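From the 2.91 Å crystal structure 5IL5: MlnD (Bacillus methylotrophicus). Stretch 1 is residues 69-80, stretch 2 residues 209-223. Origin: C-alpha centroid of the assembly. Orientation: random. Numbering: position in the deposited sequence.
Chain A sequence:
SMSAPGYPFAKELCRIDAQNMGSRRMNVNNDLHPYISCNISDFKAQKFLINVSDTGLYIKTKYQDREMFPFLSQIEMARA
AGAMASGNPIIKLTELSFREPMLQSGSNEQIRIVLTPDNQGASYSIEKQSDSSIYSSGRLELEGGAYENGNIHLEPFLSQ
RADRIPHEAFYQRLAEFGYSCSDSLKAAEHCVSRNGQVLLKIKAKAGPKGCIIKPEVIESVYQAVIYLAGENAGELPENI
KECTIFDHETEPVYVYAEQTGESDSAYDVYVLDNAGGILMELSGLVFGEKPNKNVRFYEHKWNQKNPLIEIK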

# COMPACT_ATOMS: atom_id res chain seq x y z
N PHE A 69 14.72 14.40 -13.85
CA PHE A 69 15.03 14.01 -12.49
C PHE A 69 16.38 13.29 -12.48
O PHE A 69 16.64 12.45 -13.34
CB PHE A 69 13.95 13.08 -11.94
CG PHE A 69 14.09 12.80 -10.47
CD1 PHE A 69 13.66 13.72 -9.53
CD2 PHE A 69 14.66 11.62 -10.03
CE1 PHE A 69 13.80 13.47 -8.19
CE2 PHE A 69 14.80 11.36 -8.68
CZ PHE A 69 14.37 12.29 -7.76
N PRO A 70 17.26 13.61 -11.52
CA PRO A 70 18.61 13.03 -11.55
C PRO A 70 18.57 11.51 -11.64
O PRO A 70 17.74 10.85 -11.01
CB PRO A 70 19.23 13.51 -10.24
CG PRO A 70 18.10 14.03 -9.41
CD PRO A 70 17.09 14.53 -10.39
N PHE A 71 19.48 10.96 -12.44
CA PHE A 71 19.50 9.52 -12.67
C PHE A 71 19.65 8.75 -11.37
O PHE A 71 18.81 7.91 -11.03
CB PHE A 71 20.63 9.16 -13.63
CG PHE A 71 20.40 9.61 -15.04
CD1 PHE A 71 19.46 8.96 -15.82
CD2 PHE A 71 21.12 10.65 -15.58
CE1 PHE A 71 19.23 9.35 -17.12
CE2 PHE A 71 20.89 11.06 -16.88
CZ PHE A 71 19.95 10.40 -17.65
N LEU A 72 20.74 9.01 -10.64
CA LEU A 72 21.16 8.09 -9.59
C LEU A 72 20.28 8.13 -8.35
O LEU A 72 20.32 7.20 -7.55
CB LEU A 72 22.61 8.38 -9.21
CG LEU A 72 23.66 8.19 -10.31
CD1 LEU A 72 25.08 8.28 -9.75
CD2 LEU A 72 23.47 6.87 -11.05
N SER A 73 19.45 9.16 -8.19
CA SER A 73 18.55 9.18 -7.05
C SER A 73 17.53 8.05 -7.10
O SER A 73 16.86 7.78 -6.10
CB SER A 73 17.82 10.52 -6.97
OG SER A 73 18.63 11.52 -6.37
N GLN A 74 17.40 7.40 -8.25
CA GLN A 74 16.55 6.23 -8.37
C GLN A 74 17.04 5.09 -7.49
O GLN A 74 16.25 4.23 -7.09
CB GLN A 74 16.50 5.81 -9.83
CG GLN A 74 15.78 6.83 -10.67
CD GLN A 74 15.98 6.61 -12.14
OE1 GLN A 74 15.43 5.68 -12.73
NE2 GLN A 74 16.75 7.49 -12.76
N ILE A 75 18.34 5.06 -7.18
CA ILE A 75 18.85 4.06 -6.25
C ILE A 75 18.16 4.20 -4.90
O ILE A 75 17.79 3.21 -4.26
CB ILE A 75 20.38 4.15 -6.11
CG1 ILE A 75 21.07 3.96 -7.47
CG2 ILE A 75 20.87 3.11 -5.12
CD1 ILE A 75 22.59 4.15 -7.41
N GLU A 76 17.98 5.44 -4.44
CA GLU A 76 17.23 5.68 -3.21
C GLU A 76 15.79 5.16 -3.33
O GLU A 76 15.26 4.57 -2.38
CB GLU A 76 17.26 7.16 -2.85
CG GLU A 76 16.46 7.55 -1.60
CD GLU A 76 17.00 6.91 -0.34
OE1 GLU A 76 18.15 6.44 -0.35
OE2 GLU A 76 16.26 6.91 0.66
N MET A 77 15.16 5.37 -4.48
CA MET A 77 13.82 4.83 -4.69
C MET A 77 13.81 3.31 -4.50
O MET A 77 12.95 2.76 -3.81
CB MET A 77 13.30 5.17 -6.09
CG MET A 77 13.02 6.63 -6.34
SD MET A 77 12.72 6.99 -8.09
CE MET A 77 12.66 8.76 -8.01
N ALA A 78 14.77 2.63 -5.11
CA ALA A 78 14.84 1.18 -4.98
C ALA A 78 15.17 0.78 -3.55
O ALA A 78 14.57 -0.16 -3.00
CB ALA A 78 15.87 0.62 -5.96
N ARG A 79 16.13 1.46 -2.93
CA ARG A 79 16.51 1.12 -1.56
C ARG A 79 15.34 1.30 -0.62
O ARG A 79 15.10 0.45 0.25
CB ARG A 79 17.68 1.99 -1.11
CG ARG A 79 18.13 1.71 0.31
CD ARG A 79 18.63 2.96 1.00
NE ARG A 79 17.61 3.99 1.13
CZ ARG A 79 16.60 3.94 1.99
NH1 ARG A 79 16.47 2.91 2.82
NH2 ARG A 79 15.73 4.93 2.05
N ALA A 80 14.59 2.39 -0.76
CA ALA A 80 13.45 2.62 0.12
C ALA A 80 12.35 1.60 -0.16
O ALA A 80 11.76 1.04 0.77
CB ALA A 80 12.94 4.05 -0.05
N LYS A 209 13.83 13.84 6.43
CA LYS A 209 14.39 12.75 7.21
C LYS A 209 14.47 11.46 6.40
O LYS A 209 15.39 10.66 6.60
CB LYS A 209 13.54 12.54 8.46
CG LYS A 209 14.27 11.89 9.61
CD LYS A 209 15.09 12.91 10.37
CE LYS A 209 15.73 12.28 11.58
NZ LYS A 209 16.62 13.22 12.30
N GLY A 210 13.53 11.27 5.48
CA GLY A 210 13.33 9.96 4.87
C GLY A 210 14.47 9.50 3.98
O GLY A 210 14.74 8.30 3.89
N CYS A 211 15.14 10.43 3.30
CA CYS A 211 16.18 10.05 2.34
C CYS A 211 17.40 9.52 3.08
O CYS A 211 18.06 10.26 3.81
CB CYS A 211 16.58 11.24 1.47
SG CYS A 211 15.57 11.48 0.00
N ILE A 212 17.69 8.23 2.90
CA ILE A 212 18.96 7.68 3.36
C ILE A 212 20.08 8.20 2.48
O ILE A 212 21.10 8.70 2.96
CB ILE A 212 18.91 6.15 3.35
CG1 ILE A 212 17.83 5.62 4.29
CG2 ILE A 212 20.27 5.57 3.71
CD1 ILE A 212 18.04 5.89 5.75
N ILE A 213 19.88 8.11 1.17
CA ILE A 213 20.83 8.61 0.18
C ILE A 213 20.34 9.97 -0.25
O ILE A 213 19.37 10.08 -1.01
CB ILE A 213 20.95 7.65 -1.01
CG1 ILE A 213 21.48 6.29 -0.55
CG2 ILE A 213 21.83 8.25 -2.09
CD1 ILE A 213 21.55 5.23 -1.65
N LYS A 214 21.00 11.03 0.21
CA LYS A 214 20.52 12.37 -0.09
C LYS A 214 20.70 12.68 -1.57
O LYS A 214 21.70 12.26 -2.18
CB LYS A 214 21.23 13.43 0.74
CG LYS A 214 20.85 13.42 2.20
CD LYS A 214 21.43 14.63 2.89
CE LYS A 214 21.07 14.65 4.36
NZ LYS A 214 21.76 15.74 5.11
N PRO A 215 19.77 13.41 -2.19
CA PRO A 215 19.89 13.64 -3.64
C PRO A 215 21.18 14.35 -4.02
O PRO A 215 21.82 13.95 -5.01
CB PRO A 215 18.65 14.48 -3.95
CG PRO A 215 18.27 15.10 -2.67
CD PRO A 215 18.59 14.08 -1.63
N GLU A 216 21.59 15.37 -3.27
CA GLU A 216 22.80 16.11 -3.64
C GLU A 216 24.06 15.29 -3.41
O GLU A 216 25.04 15.46 -4.14
CB GLU A 216 22.87 17.44 -2.90
CG GLU A 216 23.25 17.39 -1.42
CD GLU A 216 22.10 16.99 -0.52
OE1 GLU A 216 20.99 16.77 -1.03
OE2 GLU A 216 22.32 16.92 0.70
N VAL A 217 24.06 14.39 -2.42
CA VAL A 217 25.23 13.56 -2.18
C VAL A 217 25.45 12.59 -3.34
O VAL A 217 26.54 12.52 -3.92
CB VAL A 217 25.11 12.82 -0.84
CG1 VAL A 217 26.30 11.87 -0.64
CG2 VAL A 217 25.05 13.81 0.30
N ILE A 218 24.42 11.82 -3.70
CA ILE A 218 24.58 10.86 -4.78
C ILE A 218 24.74 11.55 -6.13
O ILE A 218 25.31 10.97 -7.05
CB ILE A 218 23.40 9.86 -4.79
CG1 ILE A 218 23.69 8.68 -5.74
CG2 ILE A 218 22.09 10.53 -5.19
CD1 ILE A 218 24.77 7.73 -5.27
N GLU A 219 24.25 12.79 -6.28
CA GLU A 219 24.50 13.51 -7.52
C GLU A 219 25.93 14.02 -7.60
O GLU A 219 26.49 14.13 -8.70
CB GLU A 219 23.52 14.67 -7.67
CG GLU A 219 23.51 15.29 -9.06
CD GLU A 219 23.13 14.31 -10.14
OE1 GLU A 219 22.44 13.31 -9.85
OE2 GLU A 219 23.53 14.54 -11.30
N SER A 220 26.55 14.34 -6.46
CA SER A 220 27.98 14.61 -6.46
C SER A 220 28.75 13.41 -7.01
O SER A 220 29.74 13.58 -7.72
CB SER A 220 28.45 14.93 -5.04
OG SER A 220 27.96 16.18 -4.62
N VAL A 221 28.31 12.20 -6.67
CA VAL A 221 28.92 11.00 -7.21
C VAL A 221 28.90 11.03 -8.73
O VAL A 221 29.92 10.81 -9.39
CB VAL A 221 28.21 9.75 -6.66
CG1 VAL A 221 28.54 8.49 -7.48
CG2 VAL A 221 28.55 9.58 -5.17
N TYR A 222 27.73 11.31 -9.31
CA TYR A 222 27.61 11.37 -10.76
C TYR A 222 28.44 12.52 -11.31
O TYR A 222 29.12 12.37 -12.34
CB TYR A 222 26.14 11.50 -11.15
CG TYR A 222 25.89 11.35 -12.63
CD1 TYR A 222 26.17 10.16 -13.28
CD2 TYR A 222 25.31 12.37 -13.38
CE1 TYR A 222 25.94 10.00 -14.62
CE2 TYR A 222 25.06 12.21 -14.73
CZ TYR A 222 25.38 11.03 -15.34
OH TYR A 222 25.13 10.88 -16.68
N GLN A 223 28.43 13.67 -10.64
CA GLN A 223 29.19 14.82 -11.12
C GLN A 223 30.68 14.51 -11.18
O GLN A 223 31.36 14.88 -12.15
CB GLN A 223 28.92 16.03 -10.22
CG GLN A 223 27.58 16.70 -10.47
CD GLN A 223 27.15 17.63 -9.35
OE1 GLN A 223 27.97 18.09 -8.57
NE2 GLN A 223 25.85 17.90 -9.27
O HOH W 1 18.19 10.69 -3.51

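The two stretches, at least 131 residues apart in sequence wherever they touch, meet in a mostly buried contact that is apolar at one end and, at the other, is fastened by a glutamate that binds two backbone amides. In stretch 1 a type I turn from F71 to Q74 leads into a helix that runs on through A80; in stretch 2 a loop reaches the N-cap residue K214, and a helix begins at P215. The CA atoms of L72 and I218 lie 6.5 Å apart, those of S73 and P215 5.8 Å, and those of E76 and I213 5.7 Å, so the chain order reverses across the contact: the helix of stretch 1 faces the loop, while the residues before it face the helix of stretch 2.

E76 is the centre of the polar end. Its OE1 accepts a hydrogen bond from I213 N at 2.8 Å and its OE2 one from I212 N at 3.0 Å. Backbone amides in a loop lack the regular partners that a helix supplies, and a carboxylate, with two acceptor oxygens, can serve two successive ones at once. R79, one helical turn further on, holds the same group from its own stretch: R79 NE lies 2.9 Å from E76 OE1, and R79 NH2 only 2.5 Å from E76 OE2, a very short salt bridge. The arginine balances the buried negative charge, and its flat guanidinium also offers a face to I212, with R79 CZ 3.1 Å from I212 CG1.

Near the middle, S73 meets the first turn of the stretch 2 helix. S73 OG sits 3.7 Å from P215 CA, and the hydroxyl also reaches a water, 3.0 Å from S73 OG to the water oxygen. That water donates a hydrogen bond to I213 O, 2.8 Å from its oxygen, so it links the two stretches where no direct bond is made. I75 CG2 meets I213 CD1 at 4.1 Å.

At the other end, L72 points toward the helix of stretch 2 and has the most surface covered of any residue here. Its CB lies 3.6 Å from I218 CG1, while its CD1 reaches Y222 CB at 3.7 Å and V221 CG1 at 4.1 Å; a branched leucine suits such a site because it fills space without needing polar partners. F71 extends this patch, its CD2 4.3 Å from Y222 CZ. P70 CB packs 3.2 Å from E219 OE1, a close contact but not a hydrogen bond.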